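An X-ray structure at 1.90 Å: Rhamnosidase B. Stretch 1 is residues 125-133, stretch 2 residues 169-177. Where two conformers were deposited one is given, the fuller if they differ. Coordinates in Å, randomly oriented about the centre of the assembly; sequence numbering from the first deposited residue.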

ATOM      1  N   THR A 125     -16.861   6.858 -27.109  1.00 33.33           N
ATOM      2  CA  THR A 125     -17.441   7.755 -26.123  1.00 33.24           C
ATOM      3  C   THR A 125     -17.593   9.169 -26.683  1.00 33.77           C
ATOM      4  O   THR A 125     -16.672   9.707 -27.300  1.00 32.91           O
ATOM      5  CB  THR A 125     -16.568   7.814 -24.853  1.00 31.38           C
ATOM      6  OG1 THR A 125     -15.213   8.094 -25.222  1.00 29.45           O
ATOM      7  CG2 THR A 125     -16.621   6.492 -24.104  1.00 32.41           C
ATOM      8  N   ASP A 126     -18.766   9.754 -26.466  1.00 33.98           N
ATOM      9  CA  ASP A 126     -19.062  11.107 -26.920  1.00 36.02           C
ATOM     10  C   ASP A 126     -20.385  11.569 -26.324  1.00 36.03           C
ATOM     11  O   ASP A 126     -21.006  10.844 -25.546  1.00 36.31           O
ATOM     12  CB  ASP A 126     -19.109  11.171 -28.454  1.00 36.53           C
ATOM     13  CG  ASP A 126     -20.220  10.327 -29.050  1.00 36.42           C
ATOM     14  OD1 ASP A 126     -20.199  10.121 -30.281  1.00 39.36           O
ATOM     15  OD2 ASP A 126     -21.115   9.879 -28.305  1.00 37.37           O
ATOM     16  N   ALA A 127     -20.809  12.773 -26.692  1.00 37.12           N
ATOM     17  CA  ALA A 127     -22.046  13.360 -26.182  1.00 36.91           C
ATOM     18  C   ALA A 127     -23.285  12.477 -26.331  1.00 36.49           C
ATOM     19  O   ALA A 127     -24.302  12.723 -25.680  1.00 36.38           O
ATOM     20  CB  ALA A 127     -22.287  14.711 -26.854  1.00 37.01           C
ATOM     21  N   ALA A 128     -23.202  11.455 -27.178  1.00 35.99           N
ATOM     22  CA  ALA A 128     -24.329  10.553 -27.394  1.00 37.12           C
ATOM     23  C   ALA A 128     -24.526   9.600 -26.219  1.00 38.54           C
ATOM     24  O   ALA A 128     -25.619   9.069 -26.016  1.00 39.45           O
ATOM     25  CB  ALA A 128     -24.128   9.764 -28.679  1.00 37.98           C
ATOM     26  N   TRP A 129     -23.464   9.384 -25.448  1.00 38.08           N
ATOM     27  CA  TRP A 129     -23.531   8.499 -24.290  1.00 37.66           C
ATOM     28  C   TRP A 129     -24.352   9.122 -23.170  1.00 37.24           C
ATOM     29  O   TRP A 129     -24.509  10.341 -23.104  1.00 37.00           O
ATOM     30  CB  TRP A 129     -22.122   8.187 -23.781  1.00 37.25           C
ATOM     31  CG  TRP A 129     -21.374   7.202 -24.627  1.00 37.25           C
ATOM     32  CD1 TRP A 129     -21.235   7.222 -25.984  1.00 38.42           C
ATOM     33  CD2 TRP A 129     -20.633   6.067 -24.163  1.00 37.45           C
ATOM     34  NE1 TRP A 129     -20.452   6.170 -26.397  1.00 39.25           N
ATOM     35  CE2 TRP A 129     -20.069   5.444 -25.300  1.00 38.37           C
ATOM     36  CE3 TRP A 129     -20.389   5.514 -22.899  1.00 36.60           C
ATOM     37  CZ2 TRP A 129     -19.272   4.295 -25.209  1.00 38.00           C
ATOM     38  CZ3 TRP A 129     -19.598   4.371 -22.808  1.00 35.54           C
ATOM     39  CH2 TRP A 129     -19.050   3.776 -23.959  1.00 36.34           C
ATOM     40  N   ARG A 130     -24.872   8.272 -22.291  1.00 37.16           N
ATOM     41  CA  ARG A 130     -25.682   8.706 -21.157  1.00 37.98           C
ATOM     42  C   ARG A 130     -24.842   8.601 -19.888  1.00 37.32           C
ATOM     43  O   ARG A 130     -23.931   7.771 -19.808  1.00 35.87           O
ATOM     44  CB  ARG A 130     -26.905   7.805 -21.013  1.00 40.97           C
ATOM     45  CG  ARG A 130     -27.755   7.682 -22.265  1.00 45.77           C
ATOM     46  CD  ARG A 130     -28.751   8.816 -22.371  1.00 49.18           C
ATOM     47  NE  ARG A 130     -29.734   8.564 -23.420  1.00 52.39           N
ATOM     48  CZ  ARG A 130     -30.879   9.227 -23.543  1.00 53.36           C
ATOM     49  NH1 ARG A 130     -31.188  10.186 -22.680  1.00 55.19           N
ATOM     50  NH2 ARG A 130     -31.720   8.925 -24.522  1.00 55.14           N
ATOM     51  N   THR A 131     -25.156   9.430 -18.896  1.00 35.78           N
ATOM     52  CA  THR A 131     -24.421   9.412 -17.637  1.00 35.17           C
ATOM     53  C   THR A 131     -25.229   9.942 -16.459  1.00 36.19           C
ATOM     54  O   THR A 131     -26.051  10.849 -16.605  1.00 37.70           O
ATOM     55  CB  THR A 131     -23.116  10.231 -17.739  1.00 35.30           C
ATOM     56  OG1 THR A 131     -22.414  10.169 -16.492  1.00 33.85           O
ATOM     57  CG2 THR A 131     -23.421  11.686 -18.069  1.00 34.85           C
ATOM     58  N   GLU A 132     -24.985   9.354 -15.292  1.00 34.46           N
ATOM     59  CA  GLU A 132     -25.641   9.729 -14.040  1.00 35.19           C
ATOM     60  C   GLU A 132     -24.756   9.226 -12.903  1.00 34.97           C
ATOM     61  O   GLU A 132     -24.037   8.238 -13.066  1.00 32.90           O
ATOM     62  CB  GLU A 132     -27.021   9.067 -13.914  1.00 36.84           C
ATOM     63  CG  GLU A 132     -28.100   9.594 -14.854  1.00 40.37           C
ATOM     64  CD  GLU A 132     -28.532  11.018 -14.536  1.00 42.97           C
ATOM     65  OE1 GLU A 132     -28.903  11.284 -13.372  1.00 44.39           O
ATOM     66  OE2 GLU A 132     -28.509  11.868 -15.455  1.00 43.33           O
ATOM     67  N   ARG A 133     -24.793   9.898 -11.758  1.00 34.45           N
ATOM     68  CA  ARG A 133     -23.993   9.453 -10.628  1.00 35.04           C
ATOM     69  C   ARG A 133     -24.553   8.119 -10.165  1.00 35.21           C
ATOM     70  O   ARG A 133     -25.743   7.846 -10.346  1.00 34.85           O
ATOM     71  CB  ARG A 133     -24.068  10.450  -9.469  0.60 35.73           C
ATOM     72  CG  ARG A 133     -23.181  11.669  -9.616  0.60 36.72           C
ATOM     73  CD  ARG A 133     -23.010  12.340  -8.267  0.60 38.65           C
ATOM     74  NE  ARG A 133     -22.455  11.408  -7.287  0.60 39.42           N
ATOM     75  CZ  ARG A 133     -22.367  11.653  -5.984  0.60 38.31           C
ATOM     76  NH1 ARG A 133     -22.799  12.805  -5.491  0.60 39.42           N
ATOM     77  NH2 ARG A 133     -21.853  10.740  -5.175  0.60 36.59           N
ATOM     78  N   ASP A 169     -33.357   0.772 -18.870  1.00 37.44           N
ATOM     79  CA  ASP A 169     -33.916   1.975 -19.476  1.00 38.83           C
ATOM     80  C   ASP A 169     -33.255   3.235 -18.922  1.00 37.73           C
ATOM     81  O   ASP A 169     -33.542   3.662 -17.805  1.00 37.13           O
ATOM     82  CB  ASP A 169     -35.430   2.020 -19.244  1.00 40.69           C
ATOM     83  CG  ASP A 169     -36.033   3.368 -19.592  1.00 42.79           C
ATOM     84  OD1 ASP A 169     -35.602   3.976 -20.594  1.00 41.34           O
ATOM     85  OD2 ASP A 169     -36.947   3.811 -18.864  1.00 45.35           O
ATOM     86  N   ASP A 170     -32.369   3.825 -19.715  1.00 37.52           N
ATOM     87  CA  ASP A 170     -31.658   5.030 -19.311  1.00 39.51           C
ATOM     88  C   ASP A 170     -32.196   6.258 -20.039  1.00 40.14           C
ATOM     89  O   ASP A 170     -31.497   7.260 -20.186  1.00 40.03           O
ATOM     90  CB  ASP A 170     -30.163   4.876 -19.602  1.00 38.82           C
ATOM     91  CG  ASP A 170     -29.875   4.667 -21.077  1.00 40.29           C
ATOM     92  OD1 ASP A 170     -30.838   4.612 -21.873  1.00 40.10           O
ATOM     93  OD2 ASP A 170     -28.687   4.555 -21.442  1.00 38.79           O
ATOM     94  N   GLY A 171     -33.443   6.172 -20.492  1.00 40.92           N
ATOM     95  CA  GLY A 171     -34.050   7.283 -21.201  1.00 42.40           C
ATOM     96  C   GLY A 171     -34.038   8.580 -20.413  1.00 42.27           C
ATOM     97  O   GLY A 171     -33.924   9.660 -20.992  1.00 42.72           O
ATOM     98  N   GLY A 172     -34.151   8.473 -19.091  1.00 42.27           N
ATOM     99  CA  GLY A 172     -34.160   9.656 -18.250  1.00 41.93           C
ATOM    100  C   GLY A 172     -32.782  10.153 -17.845  1.00 42.21           C
ATOM    101  O   GLY A 172     -32.663  11.110 -17.080  1.00 41.41           O
ATOM    102  N   TRP A 173     -31.741   9.506 -18.358  1.00 40.75           N
ATOM    103  CA  TRP A 173     -30.371   9.892 -18.040  1.00 40.45           C
ATOM    104  C   TRP A 173     -29.902  11.061 -18.885  1.00 40.10           C
ATOM    105  O   TRP A 173     -30.219  11.148 -20.072  1.00 40.88           O
ATOM    106  CB  TRP A 173     -29.425   8.710 -18.265  1.00 38.43           C
ATOM    107  CG  TRP A 173     -29.458   7.677 -17.182  1.00 36.83           C
ATOM    108  CD1 TRP A 173     -30.516   7.354 -16.380  1.00 35.00           C
ATOM    109  CD2 TRP A 173     -28.391   6.797 -16.813  1.00 35.57           C
ATOM    110  NE1 TRP A 173     -30.172   6.326 -15.533  1.00 34.72           N
ATOM    111  CE2 TRP A 173     -28.873   5.966 -15.779  1.00 34.67           C
ATOM    112  CE3 TRP A 173     -27.072   6.631 -17.259  1.00 34.88           C
ATOM    113  CZ2 TRP A 173     -28.081   4.979 -15.180  1.00 34.59           C
ATOM    114  CZ3 TRP A 173     -26.284   5.648 -16.662  1.00 34.89           C
ATOM    115  CH2 TRP A 173     -26.794   4.836 -15.634  1.00 31.95           C
ATOM    116  N   ALA A 174     -29.135  11.952 -18.270  1.00 39.51           N
ATOM    117  CA  ALA A 174     -28.602  13.110 -18.969  1.00 38.50           C
ATOM    118  C   ALA A 174     -27.562  12.632 -19.975  1.00 38.73           C
ATOM    119  O   ALA A 174     -27.045  11.518 -19.862  1.00 38.55           O
ATOM    120  CB  ALA A 174     -27.962  14.071 -17.975  1.00 37.40           C
ATOM    121  N   GLN A 175     -27.268  13.471 -20.961  1.00 37.43           N
ATOM    122  CA  GLN A 175     -26.276  13.139 -21.970  1.00 37.44           C
ATOM    123  C   GLN A 175     -24.910  13.499 -21.406  1.00 38.56           C
ATOM    124  O   GLN A 175     -24.793  14.423 -20.602  1.00 38.03           O
ATOM    125  CB  GLN A 175     -26.522  13.936 -23.253  1.00 38.14           C
ATOM    126  CG  GLN A 175     -27.857  13.658 -23.921  1.00 37.40           C
ATOM    127  CD  GLN A 175     -28.024  12.201 -24.297  1.00 38.60           C
ATOM    128  OE1 GLN A 175     -27.169  11.622 -24.966  1.00 39.80           O
ATOM    129  NE2 GLN A 175     -29.128  11.601 -23.872  1.00 38.10           N
ATOM    130  N   ALA A 176     -23.883  12.768 -21.819  1.00 38.73           N
ATOM    131  CA  ALA A 176     -22.531  13.034 -21.345  1.00 39.43           C
ATOM    132  C   ALA A 176     -21.995  14.290 -22.022  1.00 39.74           C
ATOM    133  O   ALA A 176     -22.441  14.652 -23.106  1.00 39.75           O
ATOM    134  CB  ALA A 176     -21.625  11.846 -21.649  1.00 36.75           C
ATOM    135  N   ARG A 177     -21.038  14.947 -21.375  1.00 40.95           N
ATOM    136  CA  ARG A 177     -20.442  16.162 -21.915  1.00 42.39           C
ATOM    137  C   ARG A 177     -19.028  15.868 -22.398  1.00 42.32           C
ATOM    138  O   ARG A 177     -18.212  15.331 -21.653  1.00 43.09           O
ATOM    139  CB  ARG A 177     -20.396  17.246 -20.834  1.00 45.41           C
ATOM    140  CG  ARG A 177     -21.708  17.438 -20.088  1.00 49.10           C
ATOM    141  CD  ARG A 177     -21.582  18.490 -18.990  1.00 52.98           C
ATOM    142  NE  ARG A 177     -22.815  18.619 -18.213  1.00 55.34           N
ATOM    143  CZ  ARG A 177     -23.008  19.518 -17.251  1.00 56.66           C
ATOM    144  NH1 ARG A 177     -24.164  19.556 -16.599  1.00 56.71           N
ATOM    145  NH2 ARG A 177     -22.051  20.381 -16.939  1.00 57.37           N
TER

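Arg130 has the largest area covered by the other stretch. Its side chain reaches along stretch 2, and NH1 donates a hydrogen bond to Trp173 O at 2.9 Å. That oxygen lies at the edge of the guanidinium, near its plane, where an N-H can point at it. Asp170 O and Gly171 CA lie over one face of the group, and the side-chain amide of Gln175 lies over the opposite face. The carboxylate of Asp170 is near but makes no salt bridge: Arg130 NE and Asp170 OD1 are 4.4 Å apart, and the oxygen is well out of the guanidinium plane. The two charges still attract. A type I turn from Asp170 to Trp173, closed by Trp173 N to Asp170 O at 2.9 Å, carries the Asp170, Gly171 and Trp173 partners; Gln175 follows the turn.

The backbones beside Arg130 run antiparallel. Arg130 and Gln175 form a non-hydrogen-bonded pair, so the bonds come from their neighbours. Ala176 N donates to Trp129 O at 2.8 Å, and Thr131 N donates to Ala174 O at 3.0 Å. Between these bonds Arg130 CA approaches Ala174 O at 3.4 Å, a CA-H...O contact.

Ala176 is covered next most. Its small side chain points toward stretch 1 and packs between two residues: its CB is 4.3 Å from Trp129 CB and 4.0 Å from Thr131 CG2. Its carbonyl is used as well, as Ala127 CA makes a CA-H...O contact with Ala176 O at 3.4 Å.

Glu132 is covered almost as much. Its CG sits over the face of the Trp173 five-membered ring, 3.4 Å from the centroid, in a CH-pi contact. The side chain then folds back, with chi1 and chi2 both m. This brings its carboxylate to the backbone of stretch 2, where Ala174 N donates to Glu132 OE2 at 2.9 Å in a nearly straight bond.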